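Local coordinates for protein probable TonB-dependent siderophore receptor PiuA (Acinetobacter baumannii, PDB 5FP1) that probably takes part in the first step of iron uptake by binding iron-chelating siderophores at the outer membrane, possibly including ferric enterobactin, at residues A[446-451]-A[506-511]; A[461-466]-A[493-498]. All coordinates share one frame; numbering follows the deposited sequence. Where two conformers were deposited one is given.

How the contacts relate
Contacts 1 and 2 illustrate how a long loop, between strands 482-493 and 518-531, settles against the inner wall of a beta-barrel. They lie on the same side of the chain's centre, about 9 Å apart between their own centres. Both are buried: all four touching residues in contact 2, three of four in contact 1, where F450 is partly exposed. Contact 1 uses strand 433-450 and the later part of the loop; contact 2 uses the antiparallel neighbour, strand 459-476, and the loop's beginning. Neither has a direct hydrogen bond between its segments, yet each has a bridging water. Contact 1 centres on an isoleucine, contact 2 on a linked asparagine-serine pair beside proline and valine.

Contact 1. Residues A[446-451]-A[506-511]; sequences AEQNFL and ETINAN. With C8E ((hydroxyethyloxy)tri(ethyloxy)octane), chain G.
I508 presents one methyl branch to Q448, and the two side chains run past each other in opposite directions. With CG1 anti to the backbone N (chi1 -170°), CG2 occupies the place between N and the carbonyl carbon and lies over the flat face of the glutamine amide, above CD, not at an edge, 3.4 Å from Q448 OE1. Q448 reaches this position through a first torsion pulled off the usual staggered value (chi1 -91°), then runs extended. A water ties the same two residues together. It donates to Q448 OE1 at 2.6 Å and accepts from I508 N at 3.0 Å, so a buried backbone N-H is satisfied without a direct bond across the contact. The other branch of I508 only grazes the strand, CD1 lying 4.2 Å from A446 O. In this 22-stranded TonB-dependent receptor barrel, strand 433-450 alternates its side chains: A446, Q448 and F450 point to the loop, whereas E447 points away from it and N449 bonds to T460 and D413. A detergent chain lies on the outer side, its C6 3.6 Å from L451 CD2. At the end of the strand, F450 CZ meets I508 O obliquely at 3.6 Å while its ring stacks with Y459 and stands at about 60° to that of F412. Just beyond, an Asx turn bends the loop, N511 N donating to N509 OD1 at 2.9 Å.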
# COMPACT_ATOMS: atom_id res chain seq x y z
N ALA A 446 -19.96 6.67 9.42
CA ALA A 446 -19.54 5.30 9.73
C ALA A 446 -20.39 4.81 10.88
O ALA A 446 -20.52 5.48 11.90
CB ALA A 446 -18.07 5.25 10.09
N GLU A 447 -20.98 3.64 10.69
CA GLU A 447 -21.78 3.02 11.74
C GLU A 447 -21.36 1.59 11.95
O GLU A 447 -21.30 0.82 10.99
CB GLU A 447 -23.26 3.05 11.35
CG GLU A 447 -24.17 2.41 12.39
CD GLU A 447 -25.64 2.68 12.10
OE1 GLU A 447 -26.11 2.32 11.02
OE2 GLU A 447 -26.31 3.29 12.94
N GLN A 448 -21.12 1.21 13.19
CA GLN A 448 -20.69 -0.12 13.50
C GLN A 448 -21.55 -0.70 14.59
O GLN A 448 -21.68 -0.10 15.64
CB GLN A 448 -19.22 -0.12 13.91
CG GLN A 448 -18.34 -0.34 12.72
CD GLN A 448 -16.86 -0.51 13.00
OE1 GLN A 448 -16.08 0.09 12.32
NE2 GLN A 448 -16.50 -1.36 13.94
N ASN A 449 -22.13 -1.87 14.32
CA ASN A 449 -22.98 -2.59 15.28
C ASN A 449 -22.20 -3.74 15.93
O ASN A 449 -21.85 -4.72 15.26
CB ASN A 449 -24.21 -3.14 14.56
CG ASN A 449 -25.04 -2.03 13.92
OD1 ASN A 449 -25.49 -1.11 14.61
ND2 ASN A 449 -25.22 -2.09 12.62
N PHE A 450 -21.91 -3.61 17.23
CA PHE A 450 -21.12 -4.59 17.94
C PHE A 450 -22.01 -5.58 18.69
O PHE A 450 -22.88 -5.15 19.46
CB PHE A 450 -20.22 -3.92 18.95
CG PHE A 450 -19.20 -3.00 18.35
CD1 PHE A 450 -17.97 -3.50 17.92
CD2 PHE A 450 -19.46 -1.65 18.19
CE1 PHE A 450 -17.02 -2.65 17.35
CE2 PHE A 450 -18.53 -0.80 17.62
CZ PHE A 450 -17.29 -1.30 17.21
N LEU A 451 -21.77 -6.87 18.48
CA LEU A 451 -22.44 -7.90 19.29
C LEU A 451 -21.94 -7.85 20.71
O LEU A 451 -20.83 -7.37 20.98
CB LEU A 451 -22.20 -9.29 18.70
CG LEU A 451 -22.73 -9.52 17.28
CD1 LEU A 451 -22.25 -10.87 16.77
CD2 LEU A 451 -24.26 -9.43 17.19
N GLU A 506 -7.68 3.80 13.46
CA GLU A 506 -8.91 4.36 12.90
C GLU A 506 -10.21 3.71 13.43
O GLU A 506 -11.32 4.07 13.05
CB GLU A 506 -8.86 4.28 11.37
CG GLU A 506 -7.67 5.02 10.75
CD GLU A 506 -7.42 4.66 9.30
OE1 GLU A 506 -8.28 3.96 8.69
OE2 GLU A 506 -6.38 5.09 8.75
N THR A 507 -10.05 2.74 14.29
CA THR A 507 -11.16 1.91 14.75
C THR A 507 -12.09 2.74 15.65
O THR A 507 -11.64 3.45 16.55
CB THR A 507 -10.60 0.65 15.46
OG1 THR A 507 -10.21 -0.30 14.45
CG2 THR A 507 -11.64 -0.01 16.37
N ILE A 508 -13.37 2.69 15.34
CA ILE A 508 -14.39 3.42 16.06
C ILE A 508 -14.84 2.60 17.27
O ILE A 508 -14.86 1.34 17.25
CB ILE A 508 -15.60 3.75 15.14
CG1 ILE A 508 -16.56 4.74 15.82
CG2 ILE A 508 -16.33 2.48 14.73
CD1 ILE A 508 -17.63 5.31 14.91
N ASN A 509 -15.17 3.31 18.34
CA ASN A 509 -15.73 2.69 19.53
C ASN A 509 -16.66 3.67 20.25
O ASN A 509 -16.91 4.78 19.77
CB ASN A 509 -14.62 2.14 20.44
CG ASN A 509 -13.69 3.22 20.98
OD1 ASN A 509 -14.12 4.26 21.40
ND2 ASN A 509 -12.39 2.95 20.95
N ALA A 510 -17.22 3.24 21.37
CA ALA A 510 -18.22 4.07 22.08
C ALA A 510 -17.64 5.42 22.42
O ALA A 510 -18.35 6.40 22.44
CB ALA A 510 -18.65 3.37 23.35
N ASN A 511 -16.35 5.45 22.75
CA ASN A 511 -15.75 6.64 23.33
C ASN A 511 -15.13 7.63 22.33
O ASN A 511 -14.89 8.77 22.70
CB ASN A 511 -14.71 6.20 24.35
CG ASN A 511 -15.30 5.24 25.36
OD1 ASN A 511 -14.83 4.12 25.53
ND2 ASN A 511 -16.41 5.65 25.98
C1 C8E G . -20.85 -10.47 11.72
C2 C8E G . -22.22 -9.80 11.75
C3 C8E G . -22.50 -9.17 13.11
C4 C8E G . -23.88 -8.55 13.22
C5 C8E G . -23.86 -7.26 14.04
C6 C8E G . -25.20 -7.01 14.76
C7 C8E G . -26.26 -6.38 13.87
C8 C8E G . -27.48 -5.98 14.72
O9 C8E G . -27.88 -4.64 14.42
O HOH W 1 -13.76 1.10 12.83

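Contact 2. Residues A[461-466]-A[493-498]; sequences AKNNSD and SPVGLN. With C8E ((hydroxyethyloxy)tri(ethyloxy)octane), chain E.
N463 sets its CG anti to the backbone N (chi1 179°), which carries the amide off the strand toward V495, while V495 holds CG1 in the crowded position between its own N and carbonyl carbon (chi1 71°). The side chains cross obliquely, and the CG1 methyl rests on the face of the amide, shifted to the nitrogen side, 3.3 Å from N463 ND2. The valine is modelled in two conformers, so this close contact is less certain. The amide itself is held at both ends. In contrast to the methyl on its face, S465 OG donates to N463 OD1 at 2.6 Å in the carbonyl plane, on a lone pair, and ND2 donates to the backbone oxygen of Q513; two bonds, one at each end, fix the rotation of the amide. S465 in turn receives a bond from a water, 3.0 Å from OG, and that water accepts from V495 N, also at 3.0 Å. The resulting relay runs from loop N-H through water and hydroxyl to the asparagine oxygen, and it crosses the interface by way of the water. V495 O, by contrast, is buried with no hydrogen-bonding partner in the model. P494 adds a nonpolar patch, its CB lying 4.0 Å from S465 OG, and also packs on F444 of strand 433-450. From P494 to L497 the loop makes a type II turn, with G496 at positive phi and only a weak bond, 3.4 Å from L497 N to P494 O. P494 and L497 both touch A130 of the plug region, so this turn sits between strand 459-476 and the plug, an arrangement consistent with the inward-folded extracellular loops of TonB-dependent receptors.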
# COMPACT_ATOMS: atom_id res chain seq x y z
N ALA A 461 -21.93 2.13 17.45
CA ALA A 461 -21.15 3.37 17.38
C ALA A 461 -21.38 4.02 16.04
O ALA A 461 -21.41 3.35 14.99
CB ALA A 461 -19.67 3.07 17.58
N LYS A 462 -21.54 5.34 16.03
CA LYS A 462 -21.76 6.02 14.77
C LYS A 462 -21.02 7.36 14.75
O LYS A 462 -21.08 8.13 15.70
CB LYS A 462 -23.26 6.25 14.53
CG LYS A 462 -23.54 6.94 13.21
CD LYS A 462 -24.97 6.73 12.75
CE LYS A 462 -25.94 7.51 13.59
NZ LYS A 462 -27.28 7.55 12.91
N ASN A 463 -20.34 7.64 13.66
CA ASN A 463 -19.72 8.95 13.45
C ASN A 463 -20.34 9.58 12.23
O ASN A 463 -20.53 8.92 11.20
CB ASN A 463 -18.24 8.79 13.22
CG ASN A 463 -17.54 10.11 12.98
OD1 ASN A 463 -17.36 10.52 11.84
ND2 ASN A 463 -17.23 10.82 14.05
N ASN A 464 -20.63 10.85 12.33
CA ASN A 464 -20.98 11.68 11.19
C ASN A 464 -20.00 12.84 11.19
O ASN A 464 -19.85 13.52 12.20
CB ASN A 464 -22.40 12.23 11.32
CG ASN A 464 -23.45 11.17 11.07
OD1 ASN A 464 -23.81 10.88 9.93
ND2 ASN A 464 -23.89 10.55 12.12
N SER A 465 -19.32 13.02 10.06
CA SER A 465 -18.31 14.09 9.92
C SER A 465 -18.57 14.71 8.56
O SER A 465 -18.97 14.04 7.61
CB SER A 465 -16.89 13.50 9.95
OG SER A 465 -16.57 12.93 11.21
N ASP A 466 -18.38 16.01 8.46
CA ASP A 466 -18.31 16.59 7.16
C ASP A 466 -17.21 17.63 7.16
O ASP A 466 -16.95 18.28 8.18
CB ASP A 466 -19.66 17.11 6.70
CG ASP A 466 -19.97 18.41 7.25
OD1 ASP A 466 -20.23 18.46 8.46
OD2 ASP A 466 -19.92 19.39 6.47
N SER A 493 -9.16 13.09 8.36
CA SER A 493 -9.26 11.63 8.55
C SER A 493 -10.25 11.35 9.68
O SER A 493 -9.93 11.57 10.86
CB SER A 493 -7.89 11.00 8.85
OG SER A 493 -7.95 9.56 8.84
N PRO A 494 -11.47 10.96 9.32
CA PRO A 494 -12.51 10.76 10.32
C PRO A 494 -12.34 9.45 11.07
O PRO A 494 -11.72 8.50 10.56
CB PRO A 494 -13.79 10.71 9.47
CG PRO A 494 -13.34 10.14 8.17
CD PRO A 494 -11.95 10.67 7.96
N VAL A 495 -12.85 9.38 12.29
CA VAL A 495 -12.86 8.12 13.02
C VAL A 495 -13.75 7.13 12.26
O VAL A 495 -14.74 7.51 11.66
CB VAL A 495 -13.33 8.27 14.48
CG1 VAL A 495 -14.81 8.56 14.53
CG2 VAL A 495 -13.01 7.02 15.28
N GLY A 496 -13.36 5.87 12.27
CA GLY A 496 -14.05 4.79 11.56
C GLY A 496 -13.66 4.63 10.09
O GLY A 496 -14.28 3.88 9.36
N LEU A 497 -12.65 5.37 9.65
CA LEU A 497 -12.25 5.34 8.25
C LEU A 497 -11.86 3.94 7.74
O LEU A 497 -11.95 3.67 6.54
CB LEU A 497 -11.10 6.32 8.01
CG LEU A 497 -10.64 6.43 6.55
CD1 LEU A 497 -11.77 6.93 5.66
CD2 LEU A 497 -9.43 7.33 6.45
N ASN A 498 -11.41 3.05 8.62
CA ASN A 498 -11.02 1.71 8.17
C ASN A 498 -12.22 0.85 7.74
O ASN A 498 -12.06 -0.26 7.23
CB ASN A 498 -10.15 0.99 9.21
CG ASN A 498 -10.86 0.69 10.53
OD1 ASN A 498 -12.09 0.62 10.61
ND2 ASN A 498 -10.07 0.46 11.57
C1 C8E E . -16.74 22.26 -3.97
C2 C8E E . -17.10 22.29 -2.50
C3 C8E E . -17.52 23.69 -2.09
C4 C8E E . -17.16 24.01 -0.64
C5 C8E E . -18.36 23.83 0.30
C6 C8E E . -18.30 24.78 1.49
C7 C8E E . -19.42 24.49 2.48
C8 C8E E . -18.94 24.47 3.93
O9 C8E E . -19.31 23.24 4.55
C10 C8E E . -19.06 23.22 5.96
C11 C8E E . -18.22 22.00 6.34
O12 C8E E . -17.69 22.07 7.67
C13 C8E E . -17.07 23.32 7.99
C14 C8E E . -16.01 23.71 6.96
O15 C8E E . -15.58 25.05 7.16
C16 C8E E . -16.33 26.00 6.41
C17 C8E E . -15.42 26.71 5.42
O18 C8E E . -16.19 27.21 4.33
C19 C8E E . -15.43 27.22 3.13
C20 C8E E . -16.24 27.86 2.00
O21 C8E E . -15.63 27.54 0.75
O HOH W 2 -14.30 11.97 12.87